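PDB 5UBE: RctB replication initiator protein from Vibrio cholerae, which initiates replication of the second chromosome of the cholera bacterium, is structurally similar to plasmid initiators and probably binds DNA through a helix-turn-helix domain. Local coordinates for residues L11-K16 / T65-D70; D17-E22 / A80-L85; K42-L47 / R86-V91; S52-R57 / G61-T66. One frame throughout, in Å; residues are numbered along the deposited sequence.

Followed from the N terminus, the chain first supplies the loop 11-16, which contact 1 joins to helix 65-71. Immediately after it, 17-22 enters strand 20-22 and meets helix 78-91 in contact 2, whose closure crosses that of contact 1. Contact 3 sets out from helix 42-55 and returns at 86-91, crossing both earlier closures and packing one helix on the other. Contact 4 is the short one: it brings the end of helix 42-55 against strand 62-64, is nested inside contacts 2 and 3, and shares T65 and T66 with contact 1. Together they tie the N-terminal loop, two neighbouring strands and three helices into one compact helix-turn-helix domain.

Contact 1. Residues L11-K16 / T65-D70; sequences LPRTHK and TTELID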
loop_
_atom_site.group_PDB
_atom_site.type_symbol
_atom_site.label_atom_id
_atom_site.label_comp_id
_atom_site.label_asym_id
_atom_site.label_seq_id
_atom_site.Cartn_x
_atom_site.Cartn_y
_atom_site.Cartn_z
ATOM N N LEU A 11 13.896 -4.421 -10.950
ATOM C CA LEU A 11 14.561 -5.297 -10.003
ATOM C C LEU A 11 15.132 -4.477 -8.848
ATOM O O LEU A 11 15.387 -3.281 -8.995
ATOM C CB LEU A 11 15.670 -6.079 -10.708
ATOM C CG LEU A 11 15.238 -7.295 -11.536
ATOM C CD1 LEU A 11 14.271 -8.173 -10.743
ATOM C CD2 LEU A 11 14.637 -6.911 -12.880
ATOM N N PRO A 12 15.346 -5.098 -7.677
ATOM C CA PRO A 12 15.206 -6.518 -7.335
ATOM C C PRO A 12 13.766 -6.997 -7.070
ATOM O O PRO A 12 13.592 -8.183 -6.769
ATOM C CB PRO A 12 16.048 -6.637 -6.065
ATOM C CG PRO A 12 15.900 -5.302 -5.413
ATOM C CD PRO A 12 15.823 -4.301 -6.530
ATOM N N ARG A 13 12.772 -6.109 -7.176
ATOM C CA ARG A 13 11.383 -6.505 -6.972
ATOM C C ARG A 13 10.980 -7.586 -7.965
ATOM O O ARG A 13 11.400 -7.565 -9.125
ATOM C CB ARG A 13 10.457 -5.294 -7.127
ATOM C CG ARG A 13 10.804 -4.122 -6.226
ATOM C CD ARG A 13 9.825 -3.995 -5.089
ATOM N NE ARG A 13 10.062 -2.802 -4.285
ATOM C CZ ARG A 13 10.121 -2.801 -2.956
ATOM N NH1 ARG A 13 9.940 -3.927 -2.277
ATOM N NH2 ARG A 13 10.344 -1.669 -2.303
ATOM N N THR A 14 10.182 -8.552 -7.485
ATOM C CA THR A 14 9.611 -9.635 -8.286
ATOM C C THR A 14 8.197 -9.916 -7.791
ATOM O O THR A 14 7.680 -9.226 -6.905
ATOM C CB THR A 14 10.427 -10.939 -8.198
ATOM O OG1 THR A 14 10.235 -11.534 -6.906
ATOM C CG2 THR A 14 11.910 -10.692 -8.434
ATOM N N HIS A 15 7.575 -10.961 -8.351
ATOM C CA HIS A 15 6.225 -11.328 -7.924
ATOM C C HIS A 15 6.196 -11.708 -6.451
ATOM O O HIS A 15 5.200 -11.460 -5.765
ATOM C CB HIS A 15 5.686 -12.491 -8.762
ATOM C CG HIS A 15 5.415 -12.142 -10.193
ATOM N ND1 HIS A 15 4.161 -11.804 -10.654
ATOM C CD2 HIS A 15 6.237 -12.093 -11.269
ATOM C CE1 HIS A 15 4.223 -11.555 -11.950
ATOM N NE2 HIS A 15 5.473 -11.724 -12.348
ATOM N N LYS A 16 7.280 -12.306 -5.959
ATOM C CA LYS A 16 7.408 -12.679 -4.556
ATOM C C LYS A 16 7.195 -11.496 -3.612
ATOM O O LYS A 16 6.832 -11.700 -2.448
ATOM C CB LYS A 16 8.793 -13.313 -4.333
ATOM C CG LYS A 16 8.981 -14.013 -2.991
ATOM C CD LYS A 16 10.408 -14.515 -2.839
ATOM C CE LYS A 16 10.725 -14.882 -1.394
ATOM N NZ LYS A 16 12.169 -15.249 -1.207
ATOM N N THR A 65 3.861 -5.789 0.230
ATOM C CA THR A 65 3.225 -6.548 1.315
ATOM C C THR A 65 4.231 -7.472 2.004
ATOM O O THR A 65 4.138 -7.700 3.219
ATOM C CB THR A 65 2.011 -7.337 0.792
ATOM O OG1 THR A 65 2.382 -8.133 -0.340
ATOM C CG2 THR A 65 0.942 -6.397 0.365
ATOM N N THR A 66 5.230 -7.970 1.271
ATOM C CA THR A 66 6.256 -8.798 1.912
ATOM C C THR A 66 7.019 -7.997 2.960
ATOM O O THR A 66 7.246 -8.472 4.078
ATOM C CB THR A 66 7.215 -9.376 0.865
ATOM O OG1 THR A 66 6.540 -10.409 0.131
ATOM C CG2 THR A 66 8.473 -9.982 1.536
ATOM N N GLU A 67 7.398 -6.763 2.625
ATOM C CA GLU A 67 8.075 -5.906 3.592
ATOM C C GLU A 67 7.155 -5.557 4.756
ATOM O O GLU A 67 7.628 -5.378 5.886
ATOM C CB GLU A 67 8.600 -4.636 2.888
ATOM C CG GLU A 67 9.629 -4.935 1.787
ATOM C CD GLU A 67 10.101 -3.694 1.019
ATOM O OE1 GLU A 67 9.276 -2.811 0.718
ATOM O OE2 GLU A 67 11.303 -3.603 0.710
ATOM N N LEU A 68 5.851 -5.436 4.497
ATOM C CA LEU A 68 4.908 -5.152 5.577
ATOM C C LEU A 68 4.848 -6.301 6.576
ATOM O O LEU A 68 4.850 -6.075 7.794
ATOM C CB LEU A 68 3.518 -4.865 5.011
ATOM C CG LEU A 68 3.371 -3.554 4.223
ATOM C CD1 LEU A 68 1.926 -3.284 3.884
ATOM C CD2 LEU A 68 3.967 -2.360 4.972
ATOM N N ILE A 69 4.777 -7.536 6.078
ATOM C CA ILE A 69 4.847 -8.701 6.958
ATOM C C ILE A 69 6.089 -8.623 7.835
ATOM O O ILE A 69 6.012 -8.697 9.066
ATOM C CB ILE A 69 4.827 -9.996 6.127
ATOM C CG1 ILE A 69 3.455 -10.167 5.460
ATOM C CG2 ILE A 69 5.175 -11.215 7.007
ATOM C CD1 ILE A 69 3.466 -11.202 4.338
ATOM N N ASP A 70 7.254 -8.444 7.209
ATOM C CA ASP A 70 8.500 -8.399 7.963
ATOM C C ASP A 70 8.523 -7.254 8.971
ATOM O O ASP A 70 9.137 -7.387 10.036
ATOM C CB ASP A 70 9.680 -8.315 6.991
ATOM C CG ASP A 70 9.835 -9.588 6.149
ATOM O OD1 ASP A 70 8.928 -10.463 6.202
ATOM O OD2 ASP A 70 10.860 -9.720 5.445
#
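The R13 chain, turned sharply at its second torsion (chi2 -106°), and the E67 chain, extended beyond CG, bring guanidinium and carboxylate together between the loop 11-16 and the start of helix 65-71. The two groups meet nearly at right angles, their planes 86° apart, with the carboxylate carbon lying in the guanidinium plane at its edge. E67 OE1 stands between the two terminal nitrogens, 3.3 Å from R13 NH1 and 3.4 Å from R13 NH2. Both bonds are weak and bent, which makes this a loose salt bridge; each charge has a stronger partner, D60 for R13 and R54 for E67. The firmer link is from a side-chain hydroxyl to a backbone carbonyl: T66 OG1 donates to K16 O at 2.9 Å, in the carbonyl plane and on a lone pair. R78 also hydrogen-bonds that hydroxyl, so one threonine oxygen joins the loop, its own helix and helix 78-91. E67 has a further task, since its OE1 accepts the backbone NH of S64 while S64 caps the helix in return. The loop thus grips a capping box at the N-terminal end of helix 65-71, in a domain of the helix-turn-helix type.

Contact 2. Residues D17-E22 / A80-L85; sequences DGHLFE and AIQQRL
Side chains of strand 20-22 and the loop residue just before it pack here on one side of helix 78-91, near the centre of the domain, with F21 and L85 forming the apolar part and H19 and Q82 the polar part. With CG opposite the backbone N (chi1 178°), the L85 fork points at the strand, and its two methyls go to different rings. L85 CD1 comes 3.6 Å from F21 CE1, near the plane of the phenyl ring and at its edge. The other methyl, L85 CD2, lies 3.6 Å from H19 ND1, again at a ring edge. Q82 bends at its second torsion (chi2 -58°), and this turn carries its amide over to the imidazole. H19 ND1 and Q82 NE2 are then 2.9 Å apart, with ring and amide planes 74° from parallel. H112 of strand 108-114 meets both rings and is touched by L85 too, while F94 meets F21; L85 thus packs into an aromatic cluster on the sheet. The buried F21-L85 part should therefore hold by apolar packing, while the H19 imidazole spans both parts, with hydrocarbon at its edge and the Q82 amide close to ND1.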
loop_
_atom_site.group_PDB
_atom_site.type_symbol
_atom_site.label_atom_id
_atom_site.label_comp_id
_atom_site.label_asym_id
_atom_site.label_seq_id
_atom_site.Cartn_x
_atom_site.Cartn_y
_atom_site.Cartn_z
ATOM N N ASP A 17 7.395 -10.263 -4.078
ATOM C CA ASP A 17 7.174 -9.125 -3.192
ATOM C C ASP A 17 5.698 -8.954 -2.854
ATOM O O ASP A 17 5.366 -8.390 -1.804
ATOM C CB ASP A 17 7.739 -7.847 -3.823
ATOM C CG ASP A 17 9.266 -7.872 -3.927
ATOM O OD1 ASP A 17 9.790 -8.609 -4.786
ATOM O OD2 ASP A 17 9.940 -7.156 -3.149
ATOM N N GLY A 18 4.805 -9.445 -3.714
ATOM C CA GLY A 18 3.385 -9.277 -3.503
ATOM C C GLY A 18 2.890 -7.931 -4.006
ATOM O O GLY A 18 3.500 -7.273 -4.860
ATOM N N HIS A 19 1.765 -7.512 -3.448
ATOM C CA HIS A 19 1.201 -6.232 -3.823
ATOM C C HIS A 19 2.114 -5.100 -3.362
ATOM O O HIS A 19 2.883 -5.247 -2.411
ATOM C CB HIS A 19 -0.200 -6.068 -3.233
ATOM C CG HIS A 19 -1.264 -6.791 -3.997
ATOM N ND1 HIS A 19 -2.573 -6.857 -3.571
ATOM C CD2 HIS A 19 -1.213 -7.474 -5.165
ATOM C CE1 HIS A 19 -3.283 -7.547 -4.444
ATOM N NE2 HIS A 19 -2.482 -7.934 -5.419
ATOM N N LEU A 20 2.002 -3.955 -4.042
ATOM C CA LEU A 20 2.926 -2.837 -3.896
ATOM C C LEU A 20 2.193 -1.556 -3.515
ATOM O O LEU A 20 1.080 -1.298 -3.978
ATOM C CB LEU A 20 3.684 -2.596 -5.198
ATOM C CG LEU A 20 4.602 -3.710 -5.686
ATOM C CD1 LEU A 20 5.353 -3.274 -6.936
ATOM C CD2 LEU A 20 5.570 -4.085 -4.590
ATOM N N PHE A 21 2.850 -0.739 -2.691
ATOM C CA PHE A 21 2.324 0.543 -2.238
ATOM C C PHE A 21 3.289 1.654 -2.616
ATOM O O PHE A 21 4.470 1.605 -2.262
ATOM C CB PHE A 21 2.116 0.551 -0.725
ATOM C CG PHE A 21 1.116 -0.454 -0.257
ATOM C CD1 PHE A 21 -0.228 -0.132 -0.196
ATOM C CD2 PHE A 21 1.517 -1.733 0.097
ATOM C CE1 PHE A 21 -1.153 -1.076 0.230
ATOM C CE2 PHE A 21 0.598 -2.673 0.522
ATOM C CZ PHE A 21 -0.722 -2.355 0.591
ATOM N N GLU A 22 2.783 2.668 -3.305
ATOM C CA GLU A 22 3.611 3.814 -3.657
ATOM C C GLU A 22 3.803 4.706 -2.429
ATOM O O GLU A 22 2.826 5.154 -1.817
ATOM C CB GLU A 22 2.961 4.564 -4.819
ATOM C CG GLU A 22 3.450 5.961 -5.050
ATOM C CD GLU A 22 2.479 6.744 -5.918
ATOM O OE1 GLU A 22 2.235 6.309 -7.067
ATOM O OE2 GLU A 22 1.942 7.767 -5.436
ATOM N N ALA A 80 -3.859 -11.133 6.592
ATOM C CA ALA A 80 -4.354 -9.994 7.362
ATOM C C ALA A 80 -4.116 -8.678 6.621
ATOM O O ALA A 80 -4.985 -7.799 6.624
ATOM C CB ALA A 80 -3.702 -9.968 8.745
ATOM N N ILE A 81 -2.946 -8.525 5.987
ATOM C CA ILE A 81 -2.695 -7.360 5.136
ATOM C C ILE A 81 -3.750 -7.279 4.034
ATOM O O ILE A 81 -4.405 -6.246 3.842
ATOM C CB ILE A 81 -1.274 -7.415 4.540
ATOM C CG1 ILE A 81 -0.165 -7.480 5.620
ATOM C CG2 ILE A 81 -1.056 -6.252 3.569
ATOM C CD1 ILE A 81 -0.045 -6.248 6.500
ATOM N N GLN A 82 -3.948 -8.385 3.308
ATOM C CA GLN A 82 -4.917 -8.391 2.220
ATOM C C GLN A 82 -6.312 -8.030 2.719
ATOM O O GLN A 82 -7.064 -7.342 2.023
ATOM C CB GLN A 82 -4.927 -9.758 1.531
ATOM C CG GLN A 82 -3.930 -9.889 0.395
ATOM C CD GLN A 82 -4.118 -8.844 -0.707
ATOM O OE1 GLN A 82 -5.202 -8.718 -1.270
ATOM N NE2 GLN A 82 -3.053 -8.099 -1.025
ATOM N N GLN A 83 -6.683 -8.501 3.919
ATOM C CA GLN A 83 -7.991 -8.166 4.480
ATOM C C GLN A 83 -8.129 -6.660 4.683
ATOM O O GLN A 83 -9.087 -6.040 4.205
ATOM C CB GLN A 83 -8.199 -8.902 5.807
ATOM C CG GLN A 83 -9.526 -8.568 6.519
ATOM C CD GLN A 83 -9.536 -9.035 7.975
ATOM O OE1 GLN A 83 -9.000 -10.093 8.307
ATOM N NE2 GLN A 83 -10.125 -8.232 8.849
ATOM N N ARG A 84 -7.177 -6.057 5.405
ATOM C CA ARG A 84 -7.194 -4.606 5.580
ATOM C C ARG A 84 -7.130 -3.892 4.236
ATOM O O ARG A 84 -7.821 -2.888 4.024
ATOM C CB ARG A 84 -6.041 -4.176 6.483
ATOM C CG ARG A 84 -6.213 -4.594 7.934
ATOM C CD ARG A 84 -4.852 -4.823 8.571
ATOM N NE ARG A 84 -4.904 -4.960 10.027
ATOM C CZ ARG A 84 -5.138 -6.108 10.665
ATOM N NH1 ARG A 84 -5.359 -7.232 9.981
ATOM N NH2 ARG A 84 -5.162 -6.135 11.993
ATOM N N LEU A 85 -6.366 -4.435 3.287
ATOM C CA LEU A 85 -6.256 -3.771 1.992
ATOM C C LEU A 85 -7.581 -3.791 1.246
ATOM O O LEU A 85 -7.970 -2.773 0.666
ATOM C CB LEU A 85 -5.146 -4.393 1.143
ATOM C CG LEU A 85 -4.987 -3.778 -0.261
ATOM C CD1 LEU A 85 -4.532 -2.314 -0.241
ATOM C CD2 LEU A 85 -4.049 -4.602 -1.116
#

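Contact 3. Residues K42-L47 / R86-V91; sequences KSIVEL and RAAVAV
The backbones of helix 42-55 and helix 78-91 draw closest at I44 and A88, whose CA atoms lie only 6.2 Å apart. Such an approach is possible because the second helix presents single methyl groups, A87 CB and A88 CB, while the first sends in one branched side chain. I44 divides its two arms between them. With CG1 set opposite the carbonyl carbon (chi1 -72°), the long arm runs out so that CD1 touches A87 CB at 3.7 Å. The same methyl also lies against the backbone, 3.9 Å from A87 C. The short arm goes to the next residue along, I44 CG2 resting 3.9 Å from A88 CB. Helix 78-91 is probably the second helix of the helix-turn-helix, with 65-71 as the first, and helix 42-55 packs beside it, consistent with the first helix of a winged-helix fold. L93, just past the end of helix 78-91, also touches I44, and F94 at the start of the following strand touches A88. One turn on from I44, L47 continues the apolar side toward I81 and also touches the R84 side chain. Beside this hydrocarbon core, E46 forms a salt bridge with R84, a charged link between the same two helices.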
loop_
_atom_site.group_PDB
_atom_site.type_symbol
_atom_site.label_atom_id
_atom_site.label_comp_id
_atom_site.label_asym_id
_atom_site.label_seq_id
_atom_site.Cartn_x
_atom_site.Cartn_y
_atom_site.Cartn_z
ATOM N N LYS A 42 -9.806 1.335 12.927
ATOM C CA LYS A 42 -8.484 1.208 13.526
ATOM C C LYS A 42 -7.632 0.194 12.769
ATOM O O LYS A 42 -6.427 0.401 12.580
ATOM C CB LYS A 42 -8.613 0.801 14.996
ATOM C CG LYS A 42 -9.113 1.907 15.916
ATOM C CD LYS A 42 -8.349 3.202 15.683
ATOM C CE LYS A 42 -8.359 4.111 16.912
ATOM N NZ LYS A 42 -7.382 3.673 17.954
ATOM N N SER A 43 -8.249 -0.903 12.322
ATOM C CA SER A 43 -7.518 -1.950 11.614
ATOM C C SER A 43 -7.012 -1.478 10.253
ATOM O O SER A 43 -5.961 -1.937 9.792
ATOM C CB SER A 43 -8.412 -3.187 11.462
ATOM O OG SER A 43 -7.760 -4.208 10.732
ATOM N N ILE A 44 -7.744 -0.586 9.578
ATOM C CA ILE A 44 -7.211 -0.008 8.343
ATOM C C ILE A 44 -6.085 0.968 8.658
ATOM O O ILE A 44 -5.042 0.963 7.997
ATOM C CB ILE A 44 -8.337 0.660 7.522
ATOM C CG1 ILE A 44 -9.230 -0.421 6.900
ATOM C CG2 ILE A 44 -7.746 1.576 6.427
ATOM C CD1 ILE A 44 -10.593 0.052 6.463
ATOM N N VAL A 45 -6.279 1.826 9.667
ATOM C CA VAL A 45 -5.237 2.781 10.044
ATOM C C VAL A 45 -3.940 2.057 10.379
ATOM O O VAL A 45 -2.851 2.520 10.026
ATOM C CB VAL A 45 -5.712 3.673 11.207
ATOM C CG1 VAL A 45 -4.593 4.602 11.659
ATOM C CG2 VAL A 45 -6.919 4.494 10.770
ATOM N N GLU A 46 -4.034 0.905 11.047
ATOM C CA GLU A 46 -2.840 0.113 11.345
ATOM C C GLU A 46 -2.040 -0.184 10.084
ATOM O O GLU A 46 -0.826 0.049 10.032
ATOM C CB GLU A 46 -3.235 -1.201 12.023
ATOM C CG GLU A 46 -3.627 -1.109 13.485
ATOM C CD GLU A 46 -4.064 -2.467 14.031
ATOM O OE1 GLU A 46 -4.203 -3.418 13.220
ATOM O OE2 GLU A 46 -4.264 -2.582 15.260
ATOM N N LEU A 47 -2.699 -0.747 9.068
ATOM C CA LEU A 47 -2.037 -0.963 7.787
ATOM C C LEU A 47 -1.438 0.338 7.249
ATOM O O LEU A 47 -0.279 0.362 6.826
ATOM C CB LEU A 47 -3.023 -1.555 6.777
ATOM C CG LEU A 47 -2.438 -1.715 5.373
ATOM C CD1 LEU A 47 -1.384 -2.799 5.392
ATOM C CD2 LEU A 47 -3.502 -2.007 4.325
ATOM N N ARG A 86 -8.309 -4.920 1.268
ATOM C CA ARG A 86 -9.608 -4.940 0.602
ATOM C C ARG A 86 -10.562 -3.924 1.223
ATOM O O ARG A 86 -11.322 -3.257 0.513
ATOM C CB ARG A 86 -10.232 -6.334 0.655
ATOM C CG ARG A 86 -9.569 -7.390 -0.210
ATOM C CD ARG A 86 -10.430 -8.673 -0.245
ATOM N NE ARG A 86 -10.799 -9.138 1.096
ATOM C CZ ARG A 86 -10.025 -9.905 1.856
ATOM N NH1 ARG A 86 -8.826 -10.297 1.416
ATOM N NH2 ARG A 86 -10.430 -10.265 3.062
ATOM N N ALA A 87 -10.546 -3.804 2.552
ATOM C CA ALA A 87 -11.436 -2.854 3.210
ATOM C C ALA A 87 -11.067 -1.421 2.852
ATOM O O ALA A 87 -11.945 -0.591 2.607
ATOM C CB ALA A 87 -11.396 -3.065 4.728
ATOM N N ALA A 88 -9.765 -1.123 2.804
ATOM C CA ALA A 88 -9.305 0.229 2.509
ATOM C C ALA A 88 -9.642 0.630 1.080
ATOM O O ALA A 88 -9.982 1.790 0.816
ATOM C CB ALA A 88 -7.796 0.322 2.759
ATOM N N VAL A 89 -9.552 -0.316 0.146
ATOM C CA VAL A 89 -9.997 -0.062 -1.221
ATOM C C VAL A 89 -11.496 0.224 -1.255
ATOM O O VAL A 89 -11.952 1.164 -1.921
ATOM C CB VAL A 89 -9.620 -1.254 -2.119
ATOM C CG1 VAL A 89 -10.286 -1.135 -3.478
ATOM C CG2 VAL A 89 -8.113 -1.325 -2.261
ATOM N N ALA A 90 -12.285 -0.562 -0.519
ATOM C CA ALA A 90 -13.733 -0.368 -0.535
ATOM C C ALA A 90 -14.131 1.015 -0.036
ATOM O O ALA A 90 -15.161 1.551 -0.457
ATOM C CB ALA A 90 -14.419 -1.455 0.303
ATOM N N VAL A 91 -13.341 1.609 0.856
ATOM C CA VAL A 91 -13.654 2.955 1.318
ATOM C C VAL A 91 -13.211 4.008 0.292
ATOM O O VAL A 91 -13.787 5.100 0.223
ATOM C CB VAL A 91 -13.015 3.188 2.700
ATOM C CG1 VAL A 91 -12.742 4.689 2.950
ATOM C CG2 VAL A 91 -13.902 2.637 3.789
#

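Contact 4. Residues S52-R57 / G61-T66; sequences SLRGLR and GLVSTT
V63 lays its two methyls against the C-terminal part of helix 42-55, overlapping the R54 side chain with one and the G55 backbone with the other. The pairing belongs to a helix-to-strand connection consistent with a winged helix-turn-helix fold, in which a short strand follows a helix and leads into the next one; here strand 62-64 runs straight into helix 65-71. The split is set by the valine torsion, which places CG1 opposite the backbone N (chi1 172°). V63 CG1 therefore faces R54 CG at 3.7 Å, a purely aliphatic touch. V63 CG2 settles on the glycine, 3.7 Å from G55 CA and equally 3.7 Å from G55 N, so this methyl rests on the helix backbone itself. Along its hydrogen-bonding edge strand 62-64 pairs with strand 20-22, at V63 and F21, so buried V63 links helix to sheet. R54 contributes its hydrocarbon part, then bends at its second torsion (chi2 56°), its charged end being held by E67 at the start of helix 65-71. Above one face of its guanidinium lies R57 NE, 3.9 Å from the plane and displaced toward the rim of the group.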
loop_
_atom_site.group_PDB
_atom_site.type_symbol
_atom_site.label_atom_id
_atom_site.label_comp_id
_atom_site.label_asym_id
_atom_site.label_seq_id
_atom_site.Cartn_x
_atom_site.Cartn_y
_atom_site.Cartn_z
ATOM N N SER A 52 3.307 3.783 5.798
ATOM C CA SER A 52 3.996 5.057 5.996
ATOM C C SER A 52 5.346 4.856 6.675
ATOM O O SER A 52 6.387 5.287 6.165
ATOM C CB SER A 52 3.104 5.994 6.813
ATOM O OG SER A 52 3.728 7.242 7.002
ATOM N N LEU A 53 5.358 4.164 7.813
ATOM C CA LEU A 53 6.602 4.012 8.562
ATOM C C LEU A 53 7.634 3.207 7.778
ATOM O O LEU A 53 8.821 3.553 7.757
ATOM C CB LEU A 53 6.304 3.373 9.916
ATOM C CG LEU A 53 7.419 3.250 10.954
ATOM C CD1 LEU A 53 6.840 3.369 12.358
ATOM C CD2 LEU A 53 8.160 1.930 10.815
ATOM N N ARG A 54 7.206 2.129 7.119
ATOM C CA ARG A 54 8.141 1.354 6.313
ATOM C C ARG A 54 8.638 2.152 5.108
ATOM O O ARG A 54 9.750 1.907 4.621
ATOM C CB ARG A 54 7.487 0.044 5.868
ATOM C CG ARG A 54 8.367 -0.859 5.003
ATOM C CD ARG A 54 9.680 -1.186 5.720
ATOM N NE ARG A 54 10.552 -2.060 4.943
ATOM C CZ ARG A 54 11.289 -1.658 3.910
ATOM N NH1 ARG A 54 11.254 -0.385 3.504
ATOM N NH2 ARG A 54 12.058 -2.533 3.272
ATOM N N GLY A 55 7.834 3.103 4.610
ATOM C CA GLY A 55 8.255 3.934 3.491
ATOM C C GLY A 55 9.434 4.830 3.804
ATOM O O GLY A 55 10.160 5.237 2.885
ATOM N N LEU A 56 9.645 5.136 5.085
ATOM C CA LEU A 56 10.820 5.882 5.520
ATOM C C LEU A 56 12.118 5.272 5.000
ATOM O O LEU A 56 13.059 6.005 4.672
ATOM C CB LEU A 56 10.838 5.944 7.047
ATOM C CG LEU A 56 11.245 7.231 7.764
ATOM C CD1 LEU A 56 10.845 8.462 6.958
ATOM C CD2 LEU A 56 10.584 7.259 9.137
ATOM N N ARG A 57 12.195 3.946 4.911
ATOM C CA ARG A 57 13.408 3.274 4.458
ATOM C C ARG A 57 13.356 2.870 2.990
ATOM O O ARG A 57 14.332 2.321 2.492
ATOM C CB ARG A 57 13.682 2.025 5.307
ATOM C CG ARG A 57 13.659 2.218 6.820
ATOM C CD ARG A 57 14.072 0.916 7.546
ATOM N NE ARG A 57 13.053 -0.135 7.478
ATOM C CZ ARG A 57 12.339 -0.566 8.520
ATOM N NH1 ARG A 57 12.532 -0.047 9.726
ATOM N NH2 ARG A 57 11.434 -1.525 8.361
ATOM N N GLY A 61 10.691 4.121 -3.884
ATOM C CA GLY A 61 9.364 4.688 -3.894
ATOM C C GLY A 61 8.265 3.694 -3.633
ATOM O O GLY A 61 7.091 4.050 -3.756
ATOM N N LEU A 62 8.603 2.453 -3.292
ATOM C CA LEU A 62 7.601 1.414 -3.083
ATOM C C LEU A 62 7.811 0.746 -1.733
ATOM O O LEU A 62 8.903 0.792 -1.154
ATOM C CB LEU A 62 7.651 0.349 -4.183
ATOM C CG LEU A 62 7.733 0.828 -5.630
ATOM C CD1 LEU A 62 8.270 -0.272 -6.526
ATOM C CD2 LEU A 62 6.364 1.318 -6.114
ATOM N N VAL A 63 6.729 0.132 -1.250
ATOM C CA VAL A 63 6.706 -0.774 -0.106
ATOM C C VAL A 63 5.868 -1.983 -0.509
ATOM O O VAL A 63 4.786 -1.823 -1.072
ATOM C CB VAL A 63 6.106 -0.106 1.148
ATOM C CG1 VAL A 63 5.912 -1.139 2.255
ATOM C CG2 VAL A 63 6.993 1.028 1.626
ATOM N N SER A 64 6.364 -3.189 -0.255
ATOM C CA SER A 64 5.613 -4.363 -0.682
ATOM C C SER A 64 4.885 -4.969 0.513
ATOM O O SER A 64 5.211 -4.683 1.667
ATOM C CB SER A 64 6.545 -5.389 -1.335
ATOM O OG SER A 64 7.493 -5.855 -0.403
ATOM N N THR A 65 3.861 -5.789 0.230
ATOM C CA THR A 65 3.225 -6.548 1.315
ATOM C C THR A 65 4.231 -7.472 2.004
ATOM O O THR A 65 4.138 -7.700 3.219
ATOM C CB THR A 65 2.011 -7.337 0.792
ATOM O OG1 THR A 65 2.382 -8.133 -0.340
ATOM C CG2 THR A 65 0.942 -6.397 0.365
ATOM N N THR A 66 5.230 -7.970 1.271
ATOM C CA THR A 66 6.256 -8.798 1.912
ATOM C C THR A 66 7.019 -7.997 2.960
ATOM O O THR A 66 7.246 -8.472 4.078
ATOM C CB THR A 66 7.215 -9.376 0.865
ATOM O OG1 THR A 66 6.540 -10.409 0.131
ATOM C CG2 THR A 66 8.473 -9.982 1.536
#